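HAD hydrolase, family IA, variant 3 (Entamoeba histolytica, PDB 6W04) binds a magnesium ion and probably acts as a hydrolase of the haloacid dehalogenase superfamily. Local coordinates at residues A[1-6]-A[157-162]; A[83-88]-A[121-126]; A[89-94]-A[207-212]; A[183-188]-A[202-207]. All blocks are in the same frame, centred on the assembly; numbering follows the deposited sequence.

Contact 1 of 4, residues A[1-6]-A[157-162]; sequences MEAVLF and LGVSIS
Ala3 presents its single methyl to a shallow notch between Leu157 and Val159, with CB 3.9 Å from Leu157 CD1 and 3.7 Å from Val159 CG2. The fold is the Rossmann-like core of the HAD hydrolases: strand 3-7, which ends in the magnesium ligand Asp7, runs beside strand 164-168, and residues 157-162 bring the chain from helix 148-157 to that neighbour. Gly158 ends the helix in a Schellman motif; its positive phi, easy for glycine, lets the chain leave the helix. Leu157 CD1 is the matching bump, fitting between Ala3 CB and Leu5 CD2, the latter 3.9 Å away, as the two leucines slide past each other in opposite directions. The other branch of Leu5 meets Ile161 at about a right angle, CD1 to CD1 at 4.0 Å. Ile161 starts out pointing away from the strand, and chi2 of 62° brings its CD1 round to the leucine. Small and branched aliphatics suit such interlocking. Beyond them, Val159 lies alongside the aliphatic base of Glu2, its CG1 4.0 Å from Glu2 CB. The extended Glu2 chain reaches Ser160, whose N donates to the syn side of OE1 at 2.9 Å, nearly straight (177°) but 29° out of the carboxylate plane.

Contact 2 of 4, residues A[83-88]-A[121-126]; sequences SDIKLC and QKYHLE
Lys122 and Tyr123, adjacent in the last turn of helix 113-123, both send polar tips to backbone carbonyls of residues 83-88. Lys122 NZ donates to Ser83 O at 2.8 Å, from 36° above the carbonyl plane, and gives a second bond to Met81 O. The lysine chain is extended as far as CE, with CG anti to the backbone N, and bends only at chi4 (68°), which turns NZ to Ser83 O. Because these oxygens lie where helix 62-82 ends, the carbonyl end of the helix dipole probably favours the positive charge. Tyr123 OH donates to Ile85 O at 2.6 Å. It stands 55° out of that carbonyl's plane, whereas the oxygen itself lies in the plane of the tyrosine ring, at its edge.

Residues 83-88 form the return link from the helical cap, which in HAD subfamily I is inserted after the first strand of the core, to core helix 91-100. The hydrogen bonds therefore fasten the end of the cap's long helix and the link itself to a helix of the core.

Van der Waals contacts complete the fit. Leu87 crosses Tyr123 with its CG 4.0 Å from ring atom CD1, and Ile85 CG2 comes within 3.7 Å of Tyr123 OH. Lys122 CG stands 3.9 Å above the centre of the neighbouring tyrosine ring. Tyrosine suits this position because its flat ring can pack against aliphatic groups while its hydroxyl spans the gap to a carbonyl; Leu80 and Ile13 also touch it.

Contact 3 of 4, residues A[89-94]-A[207-212]; sequences DGAINL and HTFNEI
An ST turn, closed by a bond from Asn210 N to Thr208 OG1, meets the start of helix 91-100 through Thr208, Phe209, Asp89 and Gly90. Phe209 N donates to Asp89 O at 3.0 Å with a bent angle of 134°. Next to it Gly90, at the N-cap position, approaches Phe209 to 4.4 Å between CA atoms. The backbone of Phe209 and Asn210 occupies the side where a CB of residue 90 would stand, and phi is positive, so glycine fits on both counts. Asn210 folds its amide over this residue, OD1 reaching 3.1 Å from Gly90 CA. The joint ties the first core helix after the cap to the loop between the last strand of the HAD sheet, 205-206, and the C-terminal helix 214-222. Inward from it, Phe209 is flanked by Ala91, whose CB is 4.0 Å from CD2, and by Leu94, which crosses the phenylalanine at about a right angle with CD2 3.7 Å from CD1. Phe167 packs edge-to-face with the same ring; the Phe209 side chain lies about 8 Å from that of the magnesium ligand Asp7. Leu94 CD2 also touches Ile212 CG2. A water donates to both Gly90 O, at 2.7 Å, and Phe209 O.

Contact 4 of 4, residues A[183-188]-A[202-207]; sequences TPIGIA and CNLAIH
Gly186 pairs with Ala205, and Ile187 with Ile206, in parallel register. Gly186 N donates to Leu204 O at 3.0 Å, Ile206 N to Gly186 O at 2.9 Å, and Ala188 N to Ile206 O at 2.8 Å, so that Gly186 and Ile206 each use both their N-H and their C=O in this joint. This is the beta-alpha-beta unit of strand 183-187, helix 193-197 and strand 205-206, which adds the edge strand to the HAD sheet.

Gly186 and Ala205 approach to 4.2 Å between CA atoms. On the face where Ala205 CB projects and Leu196 of the crossover helix packs, a CB on residue 186 would be tight against that methyl, which makes the glycine and small alanine a good match. The other face carries the bulk. Ile185 and Leu204 lie side by side, pointing the same way, with Ile185 CD1 4.0 Å from Leu204 CD2. Ile206 CG1, set by chi1 of 60° between the backbone N and the carbonyl carbon, is the atom that meets Ile187 CD1, at 3.6 Å. Helix 214-222 packs on Ile185, and Phe209 on Ile187. Before the first direct bond between the two segments, a water close to Pro184 O accepts from Asn203 N; its bond to Pro184 O is doubtful, being too short.

Ile187 lies about 4 Å, side chain to side chain, from the magnesium ligand Asp169. With no charged pair across the joint, the strands depend on main-chain bonds that satisfy buried polar atoms and on aliphatic contact beside them.

In the fold
From the N terminus, strand 3-7 opens the widest of the four loops, which contact 1 closes at residues 157-162 just before the neighbouring strand 164-168. Contact 2 is nested inside it, joining the end of the long helix 62-82 to helix 113-123. Contact 3 crosses both: it starts directly after residues 83-88 and is completed only at 207-212, beyond the last strand. Contact 4 follows contacts 1 and 2 in series, lies inside the loop of contact 3 and shares His207 with it. Phe209 joins three of them, touching Phe6 of contact 1, Cys88 of contact 2 and Ile187 of contact 4, so central strand 3-7, strand 183-187 next to the edge, and the cap linker meet there.

Contact 1 of 4, residues A[1-6]-A[157-162]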
loop_
_atom_site.group_PDB
_atom_site.type_symbol
_atom_site.label_atom_id
_atom_site.label_comp_id
_atom_site.label_asym_id
_atom_site.label_seq_id
_atom_site.Cartn_x
_atom_site.Cartn_y
_atom_site.Cartn_z
ATOM N N MET A 1 -3.387 6.871 -21.287
ATOM C CA MET A 1 -3.434 6.151 -20.017
ATOM C C MET A 1 -4.446 5.012 -20.082
ATOM O O MET A 1 -5.611 5.224 -20.406
ATOM C CB MET A 1 -3.783 7.099 -18.870
ATOM C CG MET A 1 -4.050 6.384 -17.560
ATOM S SD MET A 1 -4.371 7.476 -16.161
ATOM C CE MET A 1 -5.791 8.385 -16.749
ATOM N N GLU A 2 -3.997 3.800 -19.769
ATOM C CA GLU A 2 -4.856 2.633 -19.899
ATOM C C GLU A 2 -5.460 2.179 -18.578
ATOM O O GLU A 2 -6.546 1.590 -18.591
ATOM C CB GLU A 2 -4.083 1.473 -20.546
ATOM C CG GLU A 2 -3.811 1.701 -22.037
ATOM C CD GLU A 2 -3.069 0.554 -22.708
ATOM O OE1 GLU A 2 -3.050 -0.556 -22.148
ATOM O OE2 GLU A 2 -2.504 0.760 -23.806
ATOM N N ALA A 3 -4.810 2.454 -17.449
ATOM C CA ALA A 3 -5.320 1.999 -16.167
ATOM C C ALA A 3 -4.663 2.790 -15.048
ATOM O O ALA A 3 -3.646 3.461 -15.243
ATOM C CB ALA A 3 -5.082 0.498 -15.962
ATOM N N VAL A 4 -5.281 2.706 -13.875
ATOM C CA VAL A 4 -4.727 3.215 -12.625
ATOM C C VAL A 4 -4.605 2.055 -11.652
ATOM O O VAL A 4 -5.569 1.311 -11.444
ATOM C CB VAL A 4 -5.612 4.315 -12.013
ATOM C CG1 VAL A 4 -5.029 4.790 -10.684
ATOM C CG2 VAL A 4 -5.816 5.447 -13.000
ATOM N N LEU A 5 -3.436 1.908 -11.038
ATOM C CA LEU A 5 -3.211 0.845 -10.061
ATOM C C LEU A 5 -2.982 1.517 -8.716
ATOM O O LEU A 5 -1.993 2.238 -8.547
ATOM C CB LEU A 5 -2.016 -0.022 -10.471
ATOM C CG LEU A 5 -2.021 -0.401 -11.964
ATOM C CD1 LEU A 5 -0.762 -1.203 -12.360
ATOM C CD2 LEU A 5 -3.320 -1.161 -12.320
ATOM N N PHE A 6 -3.911 1.324 -7.773
ATOM C CA PHE A 6 -3.779 1.910 -6.438
ATOM C C PHE A 6 -3.134 0.938 -5.451
ATOM O O PHE A 6 -3.656 -0.162 -5.217
ATOM C CB PHE A 6 -5.135 2.300 -5.848
ATOM C CG PHE A 6 -5.898 3.350 -6.625
ATOM C CD1 PHE A 6 -5.767 4.692 -6.302
ATOM C CD2 PHE A 6 -6.823 2.979 -7.590
ATOM C CE1 PHE A 6 -6.513 5.672 -6.975
ATOM C CE2 PHE A 6 -7.557 3.950 -8.288
ATOM C CZ PHE A 6 -7.408 5.284 -7.970
ATOM N N LEU A 157 -6.062 -6.491 -15.477
ATOM C CA LEU A 157 -6.926 -5.537 -16.161
ATOM C C LEU A 157 -6.798 -5.613 -17.677
ATOM O O LEU A 157 -7.551 -4.928 -18.380
ATOM C CB LEU A 157 -6.625 -4.119 -15.681
ATOM C CG LEU A 157 -6.947 -3.841 -14.211
ATOM C CD1 LEU A 157 -6.687 -2.373 -13.877
ATOM C CD2 LEU A 157 -8.391 -4.221 -13.915
ATOM N N GLY A 158 -5.885 -6.432 -18.193
ATOM C CA GLY A 158 -5.737 -6.589 -19.628
ATOM C C GLY A 158 -5.122 -5.395 -20.322
ATOM O O GLY A 158 -5.437 -5.140 -21.488
ATOM N N VAL A 159 -4.239 -4.668 -19.637
ATOM C CA VAL A 159 -3.666 -3.423 -20.128
ATOM C C VAL A 159 -2.145 -3.549 -20.138
ATOM O O VAL A 159 -1.569 -4.458 -19.546
ATOM C CB VAL A 159 -4.102 -2.210 -19.280
ATOM C CG1 VAL A 159 -5.622 -2.035 -19.331
ATOM C CG2 VAL A 159 -3.611 -2.372 -17.828
ATOM N N SER A 160 -1.497 -2.616 -20.826
ATOM C CA SER A 160 -0.045 -2.572 -20.892
ATOM C C SER A 160 0.491 -1.789 -19.697
ATOM O O SER A 160 0.015 -0.683 -19.415
ATOM C CB SER A 160 0.412 -1.938 -22.208
ATOM O OG SER A 160 1.516 -1.077 -21.982
ATOM N N ILE A 161 1.475 -2.373 -18.996
ATOM C CA ILE A 161 1.970 -1.791 -17.740
ATOM C C ILE A 161 2.489 -0.378 -17.962
ATOM O O ILE A 161 2.324 0.498 -17.105
ATOM C CB ILE A 161 3.055 -2.689 -17.100
ATOM C CG1 ILE A 161 3.535 -2.107 -15.765
ATOM C CG2 ILE A 161 4.267 -2.851 -18.033
ATOM C CD1 ILE A 161 2.437 -1.997 -14.711
ATOM N N SER A 162 3.103 -0.122 -19.119
ATOM C CA SER A 162 3.751 1.168 -19.315
ATOM C C SER A 162 2.762 2.282 -19.607
ATOM O O SER A 162 3.173 3.438 -19.745
ATOM C CB SER A 162 4.793 1.079 -20.438
ATOM O OG SER A 162 4.208 0.611 -21.636
#

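Contact 2 of 4, residues A[83-88]-A[121-126]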
loop_
_atom_site.group_PDB
_atom_site.type_symbol
_atom_site.label_atom_id
_atom_site.label_comp_id
_atom_site.label_asym_id
_atom_site.label_seq_id
_atom_site.Cartn_x
_atom_site.Cartn_y
_atom_site.Cartn_z
ATOM N N SER A 83 -11.791 1.557 14.184
ATOM C CA SER A 83 -11.318 2.911 13.924
ATOM C C SER A 83 -12.262 3.637 12.956
ATOM O O SER A 83 -13.184 3.048 12.376
ATOM C CB SER A 83 -9.914 2.879 13.320
ATOM O OG SER A 83 -10.015 2.565 11.937
ATOM N N ASP A 84 -12.049 4.951 12.799
ATOM C CA ASP A 84 -12.802 5.722 11.811
ATOM C C ASP A 84 -11.895 6.168 10.669
ATOM O O ASP A 84 -12.174 7.156 9.993
ATOM C CB ASP A 84 -13.522 6.918 12.450
ATOM C CG ASP A 84 -12.561 7.978 12.987
ATOM O OD1 ASP A 84 -11.334 7.823 12.842
ATOM O OD2 ASP A 84 -13.046 8.974 13.564
ATOM N N ILE A 85 -10.794 5.460 10.461
ATOM C CA ILE A 85 -9.941 5.742 9.309
ATOM C C ILE A 85 -10.759 5.558 8.039
ATOM O O ILE A 85 -11.364 4.503 7.822
ATOM C CB ILE A 85 -8.719 4.835 9.328
ATOM C CG1 ILE A 85 -7.886 5.128 10.581
ATOM C CG2 ILE A 85 -7.909 4.988 8.029
ATOM C CD1 ILE A 85 -6.856 4.012 10.868
ATOM N N LYS A 86 -10.810 6.597 7.214
ATOM C CA LYS A 86 -11.620 6.623 6.001
ATOM C C LYS A 86 -10.722 6.519 4.771
ATOM O O LYS A 86 -9.507 6.752 4.840
ATOM C CB LYS A 86 -12.444 7.912 5.924
ATOM C CG LYS A 86 -13.490 8.050 7.009
ATOM C CD LYS A 86 -14.135 9.431 6.990
ATOM C CE LYS A 86 -15.141 9.573 8.127
ATOM N NZ LYS A 86 -14.507 9.302 9.458
ATOM N N LEU A 87 -11.339 6.197 3.632
ATOM C CA LEU A 87 -10.617 6.297 2.371
ATOM C C LEU A 87 -10.135 7.729 2.173
ATOM O O LEU A 87 -10.839 8.682 2.502
ATOM C CB LEU A 87 -11.505 5.868 1.207
ATOM C CG LEU A 87 -11.778 4.374 1.060
ATOM C CD1 LEU A 87 -12.784 4.141 -0.050
ATOM C CD2 LEU A 87 -10.504 3.598 0.787
ATOM N N CYS A 88 -8.918 7.865 1.646
ATOM C CA CYS A 88 -8.264 9.159 1.508
ATOM C C CYS A 88 -9.160 10.155 0.770
ATOM O O CYS A 88 -9.948 9.784 -0.113
ATOM C CB CYS A 88 -6.925 8.970 0.775
ATOM S SG CYS A 88 -6.023 10.496 0.469
ATOM N N GLN A 121 -14.670 -5.434 3.651
ATOM C CA GLN A 121 -15.788 -5.330 4.575
ATOM C C GLN A 121 -15.987 -3.889 5.046
ATOM O O GLN A 121 -17.095 -3.341 4.979
ATOM C CB GLN A 121 -15.517 -6.263 5.760
ATOM C CG GLN A 121 -16.687 -6.983 6.373
ATOM C CD GLN A 121 -16.237 -8.207 7.194
ATOM O OE1 GLN A 121 -17.052 -9.061 7.539
ATOM N NE2 GLN A 121 -14.928 -8.290 7.497
ATOM N N LYS A 122 -14.915 -3.259 5.526
ATOM C CA LYS A 122 -15.035 -1.947 6.169
ATOM C C LYS A 122 -15.293 -0.847 5.144
ATOM O O LYS A 122 -16.065 0.080 5.400
ATOM C CB LYS A 122 -13.753 -1.637 6.970
ATOM C CG LYS A 122 -13.773 -0.263 7.658
ATOM C CD LYS A 122 -12.511 -0.023 8.515
ATOM C CE LYS A 122 -12.633 1.323 9.282
ATOM N NZ LYS A 122 -13.706 1.278 10.328
ATOM N N TYR A 123 -14.660 -0.921 3.982
ATOM C CA TYR A 123 -14.742 0.177 3.036
ATOM C C TYR A 123 -15.703 -0.072 1.880
ATOM O O TYR A 123 -15.808 0.785 0.997
ATOM C CB TYR A 123 -13.334 0.510 2.518
ATOM C CG TYR A 123 -12.458 0.982 3.664
ATOM C CD1 TYR A 123 -12.710 2.199 4.283
ATOM C CD2 TYR A 123 -11.423 0.188 4.168
ATOM C CE1 TYR A 123 -11.933 2.642 5.370
ATOM C CE2 TYR A 123 -10.660 0.618 5.267
ATOM C CZ TYR A 123 -10.922 1.846 5.857
ATOM O OH TYR A 123 -10.171 2.321 6.921
ATOM N N HIS A 124 -16.431 -1.190 1.874
ATOM C CA HIS A 124 -17.433 -1.456 0.826
ATOM C C HIS A 124 -16.799 -1.409 -0.558
ATOM O O HIS A 124 -17.372 -0.883 -1.511
ATOM C CB HIS A 124 -18.601 -0.473 0.917
ATOM C CG HIS A 124 -19.087 -0.270 2.315
ATOM N ND1 HIS A 124 -19.582 -1.304 3.081
ATOM C CD2 HIS A 124 -19.127 0.835 3.096
ATOM C CE1 HIS A 124 -19.929 -0.836 4.268
ATOM N NE2 HIS A 124 -19.662 0.457 4.303
ATOM N N LEU A 125 -15.600 -1.979 -0.664
ATOM C CA LEU A 125 -14.814 -1.851 -1.883
ATOM C C LEU A 125 -15.510 -2.424 -3.107
ATOM O O LEU A 125 -15.214 -1.993 -4.226
ATOM C CB LEU A 125 -13.455 -2.509 -1.685
ATOM C CG LEU A 125 -12.496 -1.778 -0.746
ATOM C CD1 LEU A 125 -11.176 -2.556 -0.727
ATOM C CD2 LEU A 125 -12.270 -0.296 -1.164
ATOM N N GLU A 126 -16.441 -3.364 -2.933
ATOM C CA GLU A 126 -17.178 -3.872 -4.084
ATOM C C GLU A 126 -18.016 -2.788 -4.765
ATOM O O GLU A 126 -18.495 -3.009 -5.883
ATOM C CB GLU A 126 -18.069 -5.045 -3.652
ATOM C CG GLU A 126 -19.348 -4.642 -2.930
ATOM C CD GLU A 126 -19.173 -4.291 -1.441
ATOM O OE1 GLU A 126 -18.042 -4.395 -0.904
ATOM O OE2 GLU A 126 -20.194 -3.913 -0.809
#

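Contact 3 of 4, residues A[89-94]-A[207-212]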
loop_
_atom_site.group_PDB
_atom_site.type_symbol
_atom_site.label_atom_id
_atom_site.label_comp_id
_atom_site.label_asym_id
_atom_site.label_seq_id
_atom_site.Cartn_x
_atom_site.Cartn_y
_atom_site.Cartn_z
ATOM N N ASP A 89 -9.066 11.426 1.170
ATOM C CA ASP A 89 -9.833 12.491 0.518
ATOM C C ASP A 89 -9.675 12.419 -0.994
ATOM O O ASP A 89 -8.570 12.231 -1.508
ATOM C CB ASP A 89 -9.380 13.872 1.002
ATOM C CG ASP A 89 -9.838 14.195 2.412
ATOM O OD1 ASP A 89 -10.646 13.438 2.987
ATOM O OD2 ASP A 89 -9.373 15.220 2.945
ATOM N N GLY A 90 -10.790 12.568 -1.705
ATOM C CA GLY A 90 -10.771 12.573 -3.153
ATOM C C GLY A 90 -10.733 11.210 -3.807
ATOM O O GLY A 90 -10.988 11.116 -5.015
ATOM N N ALA A 91 -10.446 10.146 -3.055
ATOM C CA ALA A 91 -10.315 8.829 -3.665
ATOM C C ALA A 91 -11.619 8.382 -4.316
ATOM O O ALA A 91 -11.633 7.991 -5.494
ATOM C CB ALA A 91 -9.856 7.813 -2.620
ATOM N N ILE A 92 -12.731 8.444 -3.575
ATOM C CA ILE A 92 -14.001 7.971 -4.130
ATOM C C ILE A 92 -14.356 8.756 -5.384
ATOM O O ILE A 92 -14.803 8.182 -6.386
ATOM C CB ILE A 92 -15.124 8.037 -3.072
ATOM C CG1 ILE A 92 -14.816 7.076 -1.915
ATOM C CG2 ILE A 92 -16.468 7.686 -3.686
ATOM C CD1 ILE A 92 -15.929 6.972 -0.894
ATOM N N ASN A 93 -14.138 10.075 -5.358
ATOM C CA ASN A 93 -14.396 10.895 -6.539
ATOM C C ASN A 93 -13.584 10.421 -7.732
ATOM O O ASN A 93 -14.100 10.344 -8.854
ATOM C CB ASN A 93 -14.070 12.359 -6.255
ATOM C CG ASN A 93 -15.072 13.016 -5.333
ATOM O OD1 ASN A 93 -16.196 12.534 -5.159
ATOM N ND2 ASN A 93 -14.672 14.137 -4.740
ATOM N N LEU A 94 -12.296 10.132 -7.516
ATOM C CA LEU A 94 -11.477 9.612 -8.604
ATOM C C LEU A 94 -12.028 8.286 -9.118
ATOM O O LEU A 94 -12.120 8.079 -10.334
ATOM C CB LEU A 94 -10.024 9.452 -8.142
ATOM C CG LEU A 94 -9.002 9.155 -9.237
ATOM C CD1 LEU A 94 -9.199 10.135 -10.398
ATOM C CD2 LEU A 94 -7.551 9.214 -8.692
ATOM N N HIS A 207 -0.739 15.262 -1.793
ATOM C CA HIS A 207 -1.170 14.970 -0.428
ATOM C C HIS A 207 -2.417 14.101 -0.415
ATOM O O HIS A 207 -2.502 13.147 0.366
ATOM C CB HIS A 207 -1.407 16.266 0.349
ATOM C CG HIS A 207 -0.160 17.057 0.587
ATOM N ND1 HIS A 207 0.145 18.202 -0.120
ATOM C CD2 HIS A 207 0.873 16.856 1.441
ATOM C CE1 HIS A 207 1.310 18.676 0.293
ATOM N NE2 HIS A 207 1.770 17.879 1.240
ATOM N N THR A 208 -3.400 14.424 -1.261
ATOM C CA THR A 208 -4.648 13.670 -1.360
ATOM C C THR A 208 -5.074 13.578 -2.823
ATOM O O THR A 208 -4.531 14.263 -3.695
ATOM C CB THR A 208 -5.783 14.314 -0.559
ATOM O OG1 THR A 208 -6.334 15.395 -1.319
ATOM C CG2 THR A 208 -5.295 14.836 0.778
ATOM N N PHE A 209 -6.092 12.752 -3.092
ATOM C CA PHE A 209 -6.544 12.611 -4.472
ATOM C C PHE A 209 -7.341 13.814 -4.968
ATOM O O PHE A 209 -7.609 13.895 -6.171
ATOM C CB PHE A 209 -7.334 11.304 -4.638
ATOM C CG PHE A 209 -6.483 10.083 -4.400
ATOM C CD1 PHE A 209 -5.749 9.524 -5.439
ATOM C CD2 PHE A 209 -6.344 9.560 -3.119
ATOM C CE1 PHE A 209 -4.924 8.424 -5.220
ATOM C CE2 PHE A 209 -5.515 8.465 -2.880
ATOM C CZ PHE A 209 -4.809 7.892 -3.930
ATOM N N ASN A 210 -7.692 14.761 -4.090
ATOM C CA ASN A 210 -8.239 16.037 -4.546
ATOM C C ASN A 210 -7.254 16.806 -5.415
ATOM O O ASN A 210 -7.667 17.704 -6.155
ATOM C CB ASN A 210 -8.631 16.928 -3.362
ATOM C CG ASN A 210 -9.817 16.392 -2.587
ATOM O OD1 ASN A 210 -10.664 15.689 -3.134
ATOM N ND2 ASN A 210 -9.883 16.726 -1.302
ATOM N N GLU A 211 -5.965 16.478 -5.344
ATOM C CA GLU A 211 -4.924 17.269 -5.983
ATOM C C GLU A 211 -4.501 16.720 -7.338
ATOM O O GLU A 211 -3.535 17.213 -7.921
ATOM C CB GLU A 211 -3.717 17.365 -5.054
ATOM C CG GLU A 211 -4.038 17.996 -3.706
ATOM C CD GLU A 211 -2.826 18.049 -2.798
ATOM O OE1 GLU A 211 -1.893 17.251 -3.019
ATOM O OE2 GLU A 211 -2.803 18.894 -1.877
ATOM N N ILE A 212 -5.194 15.714 -7.851
ATOM C CA ILE A 212 -4.855 15.107 -9.129
ATOM C C ILE A 212 -6.109 15.068 -10.000
ATOM O O ILE A 212 -7.225 14.895 -9.494
ATOM C CB ILE A 212 -4.250 13.700 -8.923
ATOM C CG1 ILE A 212 -3.627 13.172 -10.213
ATOM C CG2 ILE A 212 -5.286 12.713 -8.370
ATOM C CD1 ILE A 212 -2.461 13.984 -10.700
HETATM O O HOH W 1 -10.640 13.283 -6.612
#

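Contact 4 of 4, residues A[183-188]-A[202-207]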
loop_
_atom_site.group_PDB
_atom_site.type_symbol
_atom_site.label_atom_id
_atom_site.label_comp_id
_atom_site.label_asym_id
_atom_site.label_seq_id
_atom_site.Cartn_x
_atom_site.Cartn_y
_atom_site.Cartn_z
ATOM N N THR A 183 4.136 4.369 -14.381
ATOM C CA THR A 183 4.494 5.737 -14.006
ATOM C C THR A 183 3.951 6.046 -12.618
ATOM O O THR A 183 2.721 6.079 -12.432
ATOM C CB THR A 183 3.954 6.736 -15.026
ATOM O OG1 THR A 183 4.597 6.515 -16.292
ATOM C CG2 THR A 183 4.221 8.172 -14.570
ATOM N N PRO A 184 4.806 6.265 -11.617
ATOM C CA PRO A 184 4.313 6.413 -10.243
ATOM C C PRO A 184 4.017 7.857 -9.877
ATOM O O PRO A 184 4.697 8.798 -10.299
ATOM C CB PRO A 184 5.487 5.879 -9.402
ATOM C CG PRO A 184 6.715 6.329 -10.198
ATOM C CD PRO A 184 6.281 6.351 -11.682
ATOM N N ILE A 185 2.978 8.019 -9.067
ATOM C CA ILE A 185 2.642 9.292 -8.431
ATOM C C ILE A 185 2.656 9.040 -6.928
ATOM O O ILE A 185 1.952 8.149 -6.437
ATOM C CB ILE A 185 1.279 9.833 -8.896
ATOM C CG1 ILE A 185 1.294 10.091 -10.413
ATOM C CG2 ILE A 185 0.904 11.088 -8.099
ATOM C CD1 ILE A 185 -0.038 10.618 -11.004
ATOM N N GLY A 186 3.483 9.792 -6.204
ATOM C CA GLY A 186 3.632 9.546 -4.779
ATOM C C GLY A 186 2.460 10.122 -4.001
ATOM O O GLY A 186 1.881 11.144 -4.376
ATOM N N ILE A 187 2.081 9.418 -2.930
ATOM C CA ILE A 187 1.096 9.905 -1.969
ATOM C C ILE A 187 1.847 10.275 -0.700
ATOM O O ILE A 187 2.498 9.419 -0.084
ATOM C CB ILE A 187 -0.002 8.868 -1.682
ATOM C CG1 ILE A 187 -0.869 8.620 -2.928
ATOM C CG2 ILE A 187 -0.880 9.345 -0.542
ATOM C CD1 ILE A 187 -1.574 9.864 -3.465
ATOM N N ALA A 188 1.762 11.551 -0.300
ATOM C CA ALA A 188 2.566 12.068 0.815
ATOM C C ALA A 188 1.910 11.788 2.178
ATOM O O ALA A 188 1.650 12.685 2.979
ATOM C CB ALA A 188 2.821 13.563 0.619
ATOM N N CYS A 202 10.252 9.475 -9.871
ATOM C CA CYS A 202 9.018 9.996 -9.288
ATOM C C CYS A 202 8.978 11.488 -9.575
ATOM O O CYS A 202 9.804 12.246 -9.056
ATOM C CB CYS A 202 8.941 9.739 -7.787
ATOM S SG CYS A 202 7.436 10.438 -7.023
ATOM N N ASN A 203 8.026 11.915 -10.401
ATOM C CA ASN A 203 8.024 13.290 -10.878
ATOM C C ASN A 203 6.760 14.040 -10.503
ATOM O O ASN A 203 6.577 15.180 -10.933
ATOM C CB ASN A 203 8.247 13.312 -12.385
ATOM C CG ASN A 203 9.585 12.729 -12.749
ATOM O OD1 ASN A 203 10.620 13.264 -12.367
ATOM N ND2 ASN A 203 9.575 11.612 -13.458
ATOM N N LEU A 204 5.902 13.434 -9.699
ATOM C CA LEU A 204 4.718 14.098 -9.186
ATOM C C LEU A 204 4.368 13.425 -7.869
ATOM O O LEU A 204 4.420 12.200 -7.769
ATOM C CB LEU A 204 3.544 14.004 -10.169
ATOM C CG LEU A 204 2.340 14.895 -9.858
ATOM C CD1 LEU A 204 2.643 16.340 -10.202
ATOM C CD2 LEU A 204 1.123 14.417 -10.622
ATOM N N ALA A 205 4.059 14.224 -6.854
ATOM C CA ALA A 205 3.584 13.678 -5.592
ATOM C C ALA A 205 2.502 14.608 -5.071
ATOM O O ALA A 205 2.521 15.809 -5.352
ATOM C CB ALA A 205 4.734 13.511 -4.581
ATOM N N ILE A 206 1.525 14.044 -4.355
ATOM C CA ILE A 206 0.380 14.811 -3.881
ATOM C C ILE A 206 0.043 14.400 -2.456
ATOM O O ILE A 206 0.447 13.336 -1.971
ATOM C CB ILE A 206 -0.863 14.635 -4.779
ATOM C CG1 ILE A 206 -1.273 13.158 -4.807
ATOM C CG2 ILE A 206 -0.593 15.199 -6.171
ATOM C CD1 ILE A 206 -2.467 12.840 -5.687
ATOM N N HIS A 207 -0.739 15.262 -1.793
ATOM C CA HIS A 207 -1.170 14.970 -0.428
ATOM C C HIS A 207 -2.417 14.101 -0.415
ATOM O O HIS A 207 -2.502 13.147 0.366
ATOM C CB HIS A 207 -1.407 16.266 0.349
ATOM C CG HIS A 207 -0.160 17.057 0.587
ATOM N ND1 HIS A 207 0.145 18.202 -0.120
ATOM C CD2 HIS A 207 0.873 16.856 1.441
ATOM C CE1 HIS A 207 1.310 18.676 0.293
ATOM N NE2 HIS A 207 1.770 17.879 1.240
HETATM O O HOH W 2 6.162 10.269 -11.695
#